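Local coordinates for histone-lysine N-methyltransferase, H3 lysine-9 specific SUVH4 (Arabidopsis thaliana, PDB 4QEO), which catalyses H3K9 methylation with S-adenosyl-L-methionine as donor and binds methylated DNA, so that DNA methylation directs histone methylation, at a contact of chain A with DNA. Residues are numbered along the deposited sequence; one frame, centred on the assembly and turned at random.

Contact 1: a contact of chain A with DNA. Residues 35, 38-39, 42, 84. With nucleotides of chain B.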
# COMPACT_ATOMS: atom_id res chain seq x y z
N ARG A 35 -8.69 -9.58 -16.33
CA ARG A 35 -7.95 -10.07 -15.18
C ARG A 35 -6.57 -9.47 -15.13
O ARG A 35 -5.59 -10.15 -15.20
CB ARG A 35 -7.93 -11.59 -15.11
CG ARG A 35 -9.25 -12.21 -14.77
CD ARG A 35 -9.78 -11.74 -13.44
NE ARG A 35 -8.91 -12.08 -12.34
CZ ARG A 35 -8.97 -13.21 -11.67
NH1 ARG A 35 -9.83 -14.13 -11.99
NH2 ARG A 35 -8.13 -13.42 -10.69
N LEU A 38 -3.98 -10.90 -12.90
CA LEU A 38 -3.25 -12.09 -13.36
C LEU A 38 -2.25 -11.72 -14.45
O LEU A 38 -1.14 -12.28 -14.52
CB LEU A 38 -4.23 -13.16 -13.86
CG LEU A 38 -5.22 -13.68 -12.82
CD1 LEU A 38 -6.03 -14.85 -13.40
CD2 LEU A 38 -4.52 -14.06 -11.52
N LYS A 39 -2.62 -10.75 -15.29
CA LYS A 39 -1.72 -10.27 -16.33
C LYS A 39 -0.48 -9.65 -15.72
O LYS A 39 0.63 -9.82 -16.24
CB LYS A 39 -2.41 -9.24 -17.25
CG LYS A 39 -3.65 -9.77 -17.99
CD LYS A 39 -3.30 -10.66 -19.17
CE LYS A 39 -4.55 -10.93 -20.02
NZ LYS A 39 -5.60 -11.63 -19.21
N THR A 42 1.81 -12.43 -14.80
CA THR A 42 2.43 -12.90 -16.03
C THR A 42 3.60 -11.99 -16.47
O THR A 42 4.67 -12.49 -16.83
CB THR A 42 1.41 -13.00 -17.16
OG1 THR A 42 0.31 -13.79 -16.71
CG2 THR A 42 2.05 -13.64 -18.40
N TRP A 84 -2.84 -18.77 -8.40
CA TRP A 84 -3.76 -17.66 -8.14
C TRP A 84 -5.09 -18.18 -7.65
O TRP A 84 -5.88 -17.45 -7.06
CB TRP A 84 -3.93 -16.73 -9.36
CG TRP A 84 -4.44 -17.41 -10.63
CD1 TRP A 84 -3.68 -17.96 -11.62
CD2 TRP A 84 -5.81 -17.58 -11.03
NE1 TRP A 84 -4.50 -18.50 -12.60
CE2 TRP A 84 -5.80 -18.26 -12.27
CE3 TRP A 84 -7.04 -17.25 -10.45
CZ2 TRP A 84 -6.98 -18.60 -12.95
CZ3 TRP A 84 -8.21 -17.58 -11.12
CH2 TRP A 84 -8.17 -18.26 -12.36
P DG B 7 -10.48 -14.85 -20.28
OP1 DG B 7 -10.46 -13.42 -20.40
OP2 DG B 7 -9.94 -15.67 -21.33
O5' DG B 7 -9.58 -15.29 -19.06
C5' DG B 7 -9.48 -14.52 -17.86
C4' DG B 7 -8.60 -15.24 -16.87
O4' DG B 7 -9.36 -16.31 -16.30
C3' DG B 7 -7.37 -15.91 -17.49
O3' DG B 7 -6.28 -15.01 -17.43
C2' DG B 7 -7.17 -17.12 -16.61
C1' DG B 7 -8.56 -17.45 -16.08
N9 DG B 7 -9.21 -18.57 -16.72
C8 DG B 7 -9.16 -18.89 -18.06
N7 DG B 7 -9.85 -19.96 -18.35
C5 DG B 7 -10.39 -20.36 -17.14
C6 DG B 7 -11.23 -21.46 -16.83
O6 DG B 7 -11.67 -22.33 -17.59
N1 DG B 7 -11.54 -21.50 -15.48
C2 DG B 7 -11.10 -20.60 -14.54
N2 DG B 7 -11.51 -20.81 -13.29
N3 DG B 7 -10.32 -19.58 -14.82
C4 DG B 7 -10.00 -19.52 -16.12
P DA B 8 -5.02 -15.18 -18.27
OP1 DA B 8 -4.22 -13.99 -18.28
OP2 DA B 8 -5.51 -15.73 -19.50
O5' DA B 8 -4.14 -16.31 -17.59
C5' DA B 8 -3.42 -16.07 -16.38
C4' DA B 8 -2.60 -17.28 -16.00
O4' DA B 8 -3.47 -18.39 -15.74
C3' DA B 8 -1.64 -17.75 -17.09
O3' DA B 8 -0.53 -18.33 -16.45
C2' DA B 8 -2.47 -18.79 -17.81
C1' DA B 8 -3.19 -19.44 -16.65
N9 DA B 8 -4.44 -20.12 -16.95
C8 DA B 8 -5.19 -20.09 -18.09
N7 DA B 8 -6.28 -20.81 -18.03
C5 DA B 8 -6.23 -21.37 -16.76
C6 DA B 8 -7.09 -22.24 -16.08
N6 DA B 8 -8.22 -22.73 -16.60
N1 DA B 8 -6.76 -22.60 -14.83
C2 DA B 8 -5.63 -22.12 -14.31
N3 DA B 8 -4.74 -21.30 -14.84
C4 DA B 8 -5.11 -20.95 -16.08
P DG B 9 0.84 -17.65 -16.39
OP1 DG B 9 0.71 -16.33 -15.84
OP2 DG B 9 1.45 -17.80 -17.68
O5' DG B 9 1.70 -18.54 -15.40
C5' DG B 9 1.26 -18.77 -14.05
C4' DG B 9 1.30 -20.25 -13.72
O4' DG B 9 0.09 -20.90 -14.17
C3' DG B 9 2.45 -21.01 -14.37
O3' DG B 9 3.13 -21.77 -13.38
C2' DG B 9 1.78 -21.82 -15.46
C1' DG B 9 0.45 -22.10 -14.82
N9 DG B 9 -0.66 -22.50 -15.68
C8 DG B 9 -0.92 -22.12 -16.97
N7 DG B 9 -2.02 -22.63 -17.44
C5 DG B 9 -2.52 -23.39 -16.40
C6 DG B 9 -3.69 -24.18 -16.33
O6 DG B 9 -4.56 -24.36 -17.18
N1 DG B 9 -3.81 -24.80 -15.09
C2 DG B 9 -2.93 -24.66 -14.05
N2 DG B 9 -3.23 -25.32 -12.93
N3 DG B 9 -1.84 -23.92 -14.11
C4 DG B 9 -1.70 -23.32 -15.31
O HOH W 1 -0.86 -15.20 -13.85
O HOH W 2 -1.67 -13.96 -18.58

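Contact 2: a contact of chain A with DNA. Residues 84-85, 136-137. With nucleotides of chain C; nucleotides of chain B.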
# COMPACT_ATOMS: atom_id res chain seq x y z
N TRP A 84 -2.84 -18.77 -8.40
CA TRP A 84 -3.76 -17.66 -8.14
C TRP A 84 -5.09 -18.18 -7.65
O TRP A 84 -5.88 -17.45 -7.06
CB TRP A 84 -3.93 -16.73 -9.36
CG TRP A 84 -4.44 -17.41 -10.63
CD1 TRP A 84 -3.68 -17.96 -11.62
CD2 TRP A 84 -5.81 -17.58 -11.03
NE1 TRP A 84 -4.50 -18.50 -12.60
CE2 TRP A 84 -5.80 -18.26 -12.27
CE3 TRP A 84 -7.04 -17.25 -10.45
CZ2 TRP A 84 -6.98 -18.60 -12.95
CZ3 TRP A 84 -8.21 -17.58 -11.12
CH2 TRP A 84 -8.17 -18.26 -12.36
N LEU A 85 -5.32 -19.47 -7.88
CA LEU A 85 -6.57 -20.12 -7.49
C LEU A 85 -6.40 -21.17 -6.38
O LEU A 85 -7.02 -21.07 -5.33
CB LEU A 85 -7.18 -20.76 -8.73
CG LEU A 85 -8.65 -21.14 -8.81
CD1 LEU A 85 -9.51 -20.05 -8.24
CD2 LEU A 85 -9.01 -21.40 -10.29
N LEU A 136 -16.27 -24.93 -8.17
CA LEU A 136 -15.63 -23.62 -8.11
C LEU A 136 -16.68 -22.52 -8.08
O LEU A 136 -16.51 -21.48 -7.44
CB LEU A 136 -14.74 -23.40 -9.32
CG LEU A 136 -13.23 -23.32 -9.09
CD1 LEU A 136 -12.54 -22.79 -10.34
CD2 LEU A 136 -12.92 -22.46 -7.87
N THR A 137 -17.77 -22.77 -8.81
CA THR A 137 -18.86 -21.82 -8.93
C THR A 137 -20.16 -22.40 -8.37
O THR A 137 -20.14 -23.35 -7.58
CB THR A 137 -19.12 -21.49 -10.41
OG1 THR A 137 -19.66 -22.64 -11.06
CG2 THR A 137 -17.82 -21.10 -11.10
P DA C 8 -9.89 -18.17 -2.97
OP1 DA C 8 -8.84 -18.11 -2.01
OP2 DA C 8 -10.96 -17.25 -2.89
O5' DA C 8 -9.11 -17.93 -4.33
C5' DA C 8 -9.82 -17.62 -5.51
C4' DA C 8 -9.19 -16.44 -6.20
O4' DA C 8 -9.53 -16.49 -7.59
C3' DA C 8 -9.73 -15.10 -5.72
O3' DA C 8 -8.75 -14.09 -5.94
C2' DA C 8 -11.00 -14.96 -6.54
C1' DA C 8 -10.71 -15.74 -7.81
N9 DA C 8 -11.73 -16.67 -8.26
C8 DA C 8 -12.59 -17.43 -7.52
N7 DA C 8 -13.36 -18.21 -8.24
C5 DA C 8 -12.97 -17.96 -9.54
C6 DA C 8 -13.41 -18.46 -10.77
N6 DA C 8 -14.36 -19.38 -10.90
N1 DA C 8 -12.81 -18.00 -11.89
C2 DA C 8 -11.85 -17.08 -11.76
N3 DA C 8 -11.35 -16.53 -10.66
C4 DA C 8 -11.97 -17.02 -9.57
P DA B 5 -21.95 -19.15 -17.84
OP1 DA B 5 -22.22 -18.73 -19.21
OP2 DA B 5 -21.92 -20.57 -17.49
O5' DA B 5 -20.53 -18.55 -17.51
C5' DA B 5 -20.31 -17.14 -17.56
C4' DA B 5 -19.21 -16.82 -18.54
O4' DA B 5 -18.05 -16.36 -17.82
C3' DA B 5 -18.71 -18.01 -19.35
O3' DA B 5 -18.29 -17.45 -20.58
C2' DA B 5 -17.59 -18.58 -18.50
C1' DA B 5 -17.22 -17.46 -17.52
N9 DA B 5 -17.36 -17.74 -16.08
C8 DA B 5 -18.15 -18.67 -15.46
N7 DA B 5 -18.07 -18.65 -14.16
C5 DA B 5 -17.17 -17.63 -13.90
C6 DA B 5 -16.65 -17.10 -12.70
N6 DA B 5 -16.99 -17.54 -11.49
N1 DA B 5 -15.78 -16.08 -12.80
C2 DA B 5 -15.44 -15.63 -14.01
N3 DA B 5 -15.86 -16.05 -15.20
C4 DA B 5 -16.73 -17.06 -15.08
P DG B 7 -10.48 -14.85 -20.28
OP1 DG B 7 -10.46 -13.42 -20.40
OP2 DG B 7 -9.94 -15.67 -21.33
O5' DG B 7 -9.58 -15.29 -19.06
C5' DG B 7 -9.48 -14.52 -17.86
C4' DG B 7 -8.60 -15.24 -16.87
O4' DG B 7 -9.36 -16.31 -16.30
C3' DG B 7 -7.37 -15.91 -17.49
O3' DG B 7 -6.28 -15.01 -17.43
C2' DG B 7 -7.17 -17.12 -16.61
C1' DG B 7 -8.56 -17.45 -16.08
N9 DG B 7 -9.21 -18.57 -16.72
C8 DG B 7 -9.16 -18.89 -18.06
N7 DG B 7 -9.85 -19.96 -18.35
C5 DG B 7 -10.39 -20.36 -17.14
C6 DG B 7 -11.23 -21.46 -16.83
O6 DG B 7 -11.67 -22.33 -17.59
N1 DG B 7 -11.54 -21.50 -15.48
C2 DG B 7 -11.10 -20.60 -14.54
N2 DG B 7 -11.51 -20.81 -13.29
N3 DG B 7 -10.32 -19.58 -14.82
C4 DG B 7 -10.00 -19.52 -16.12
O HOH W 3 -6.71 -14.79 -8.37

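Contact 3: a contact of chain A with DNA. Residues 38, 42, 45, 84. With nucleotides of chain B.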
# COMPACT_ATOMS: atom_id res chain seq x y z
N LEU A 38 -3.98 -10.90 -12.90
CA LEU A 38 -3.25 -12.09 -13.36
C LEU A 38 -2.25 -11.72 -14.45
O LEU A 38 -1.14 -12.28 -14.52
CB LEU A 38 -4.23 -13.16 -13.86
CG LEU A 38 -5.22 -13.68 -12.82
CD1 LEU A 38 -6.03 -14.85 -13.40
CD2 LEU A 38 -4.52 -14.06 -11.52
N THR A 42 1.81 -12.43 -14.80
CA THR A 42 2.43 -12.90 -16.03
C THR A 42 3.60 -11.99 -16.47
O THR A 42 4.67 -12.49 -16.83
CB THR A 42 1.41 -13.00 -17.16
OG1 THR A 42 0.31 -13.79 -16.71
CG2 THR A 42 2.05 -13.64 -18.40
N ILE A 45 6.54 -12.74 -14.21
CA ILE A 45 7.19 -14.00 -14.57
C ILE A 45 8.06 -13.79 -15.80
O ILE A 45 9.20 -14.24 -15.85
CB ILE A 45 6.15 -15.12 -14.81
CG1 ILE A 45 5.38 -15.41 -13.52
CG2 ILE A 45 6.83 -16.40 -15.30
CD1 ILE A 45 4.19 -16.36 -13.70
N TRP A 84 -2.84 -18.77 -8.40
CA TRP A 84 -3.76 -17.66 -8.14
C TRP A 84 -5.09 -18.18 -7.65
O TRP A 84 -5.88 -17.45 -7.06
CB TRP A 84 -3.93 -16.73 -9.36
CG TRP A 84 -4.44 -17.41 -10.63
CD1 TRP A 84 -3.68 -17.96 -11.62
CD2 TRP A 84 -5.81 -17.58 -11.03
NE1 TRP A 84 -4.50 -18.50 -12.60
CE2 TRP A 84 -5.80 -18.26 -12.27
CE3 TRP A 84 -7.04 -17.25 -10.45
CZ2 TRP A 84 -6.98 -18.60 -12.95
CZ3 TRP A 84 -8.21 -17.58 -11.12
CH2 TRP A 84 -8.17 -18.26 -12.36
P DA B 8 -5.02 -15.18 -18.27
OP1 DA B 8 -4.22 -13.99 -18.28
OP2 DA B 8 -5.51 -15.73 -19.50
O5' DA B 8 -4.14 -16.31 -17.59
C5' DA B 8 -3.42 -16.07 -16.38
C4' DA B 8 -2.60 -17.28 -16.00
O4' DA B 8 -3.47 -18.39 -15.74
C3' DA B 8 -1.64 -17.75 -17.09
O3' DA B 8 -0.53 -18.33 -16.45
C2' DA B 8 -2.47 -18.79 -17.81
C1' DA B 8 -3.19 -19.44 -16.65
N9 DA B 8 -4.44 -20.12 -16.95
C8 DA B 8 -5.19 -20.09 -18.09
N7 DA B 8 -6.28 -20.81 -18.03
C5 DA B 8 -6.23 -21.37 -16.76
C6 DA B 8 -7.09 -22.24 -16.08
N6 DA B 8 -8.22 -22.73 -16.60
N1 DA B 8 -6.76 -22.60 -14.83
C2 DA B 8 -5.63 -22.12 -14.31
N3 DA B 8 -4.74 -21.30 -14.84
C4 DA B 8 -5.11 -20.95 -16.08
P DG B 9 0.84 -17.65 -16.39
OP1 DG B 9 0.71 -16.33 -15.84
OP2 DG B 9 1.45 -17.80 -17.68
O5' DG B 9 1.70 -18.54 -15.40
C5' DG B 9 1.26 -18.77 -14.05
C4' DG B 9 1.30 -20.25 -13.72
O4' DG B 9 0.09 -20.90 -14.17
C3' DG B 9 2.45 -21.01 -14.37
O3' DG B 9 3.13 -21.77 -13.38
C2' DG B 9 1.78 -21.82 -15.46
C1' DG B 9 0.45 -22.10 -14.82
N9 DG B 9 -0.66 -22.50 -15.68
C8 DG B 9 -0.92 -22.12 -16.97
N7 DG B 9 -2.02 -22.63 -17.44
C5 DG B 9 -2.52 -23.39 -16.40
C6 DG B 9 -3.69 -24.18 -16.33
O6 DG B 9 -4.56 -24.36 -17.18
N1 DG B 9 -3.81 -24.80 -15.09
C2 DG B 9 -2.93 -24.66 -14.05
N2 DG B 9 -3.23 -25.32 -12.93
N3 DG B 9 -1.84 -23.92 -14.11
C4 DG B 9 -1.70 -23.32 -15.31
O HOH W 4 -0.86 -15.20 -13.85
O HOH W 5 -1.67 -13.96 -18.58

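Contact 1: a contact of chain A with DNA
Leu38 and Trp84 form the dense part of this contact, against the sugar of DG7 of chain B, on the DNA-backbone side of the SRA domain's methylated-DNA-binding region. The Leu38 methyl CD1 sits over the centre of the indole, 3.5 Å above its plane, and also over the centre of the Arg35 guanidinium, the two groups lying at about a right angle as seen from it. The indole meets DG7 by its rim: CH2 reaches the base atom N3 at 3.5 Å, in the ring plane, and CZ2 lies 3.7 Å from the deoxyribose C1'. Arg35 touches the same sugar with CG, 3.7 Å from C4'; bends at chi2 (-59°) and chi3 (-62°) turn its charged end back over Leu38. Toward the phosphates the packing gives way to polar links and bridging waters. Lys39 NZ makes a salt bridge to OP1 of DA8 at 2.9 Å. Thr42 OG1 lies 2.7 Å from OP1 of DG9 and 3.0 Å from Leu38 O; its one proton probably alternates between them. A valine here would probably leave the DG9 phosphate without its direct hydroxyl donor and remove the tie to Leu38 O. Helix 36-46 carries Leu38, Lys39 and Thr42, Arg35 just precedes it, and Trp84 comes from the loop between helix 72-78 and strand 88-91.

Contact 2: a contact of chain A with DNA
Trp84 and Leu85, neighbours in a loop of the SRA (YDG) domain, the methylated-DNA reader of SUVH proteins, turn different surfaces to DA8 of chain C. The indole presents its rim: CZ3 comes within 3.3 Å of N3 on the minor-groove edge of the adenine, and the base atom C2 lies in the indole plane. Leu85 instead covers a face, its methyl CD1 standing 4.0 Å from the centroid of the five-membered ring in a CH-pi contact. That methyl also packs on the sugar, 3.6 Å from O4'. With CG anti to the backbone N (chi1 -161°), the Leu85 side chain reaches in toward the bases from the minor-groove side, over the adenine face, while its CB remains over one face of the indole, near the rim. The second methyl, CD2, points toward the unpaired DG7 of chain B, 3.9 Å from the exocyclic amine N2. Leu136, from a separate loop, brings CD1 to the same amine at 3.7 Å, so the two leucines both set methyls beside it. Thr137 turns its methyl rather than its hydroxyl to the bases: CG2 is 3.7 Å from N6 of DA5 of chain B and 3.9 Å from N6 of DA8 of chain C. Both amines belong to the major-groove edges of paired adenines, whereas Trp84 enters from the minor groove. A water joins the Trp84 carbonyl O to O3' of DA8 of chain C, the latter at 3.3 Å.

Contact 3: a contact of chain A with DNA
OP1 of DG9 of chain B, a phosphate oxygen, is gripped by the Thr42 hydroxyl and by a water 2.8 Å away, at helix 36-46, which with the SRA-domain residue Trp84 lines the DNA. That water lies 3.0 Å from Leu38 O, so the carbonyl is linked to the phosphate through solvent as well as through the threonine. A second water bridges to the preceding phosphate: it is 2.7 Å from Thr42 OG1 and 2.6 Å from OP1 of DA8. One hydroxyl thus serves two successive phosphates, that of DG9 directly and that of DA8 through water, a geometry that follows the path of the backbone without reading base identity. One helical turn further on, Ile45 adds an apolar contact, its terminal CD1 reaching C5' of DG9 at 3.8 Å. With CG1 anti to the carbonyl carbon (chi1 -63°) and the chain extended beyond it, the longer branch carries that methyl out to the DNA. Leu38 CB makes a looser contact with the sugar atom C5' of DA8. Trp84 approaches the same nucleotide from the minor-groove side. Its NE1 gives a weak hydrogen bond to the ring oxygen O4' of DA8 at 3.3 Å, bent to 138° at the hydrogen. The indole and the six-membered ring of the adenine meet edge to face, their planes inclined at 60°, with CZ2 4.0 Å from C2.

Contact 1 and contact 3 are overlapping halves of one surface, their C-alpha centres about 4 Å apart, with Leu38, Thr42 and Trp84 in common; both use helix 36-46 to follow the backbone of chain B. Contact 2 lies about 13 Å from contact 1 and 14 Å from contact 3, again between C-alpha centres, and shares Trp84 with each. That residue therefore connects the helix at the backbone with the loops that reach the bases and the opposite strand. Since DG7 of chain B is unpaired and touched in contacts 1 and 2, the three together probably help hold the duplex in the opened form typical of SRA recognition.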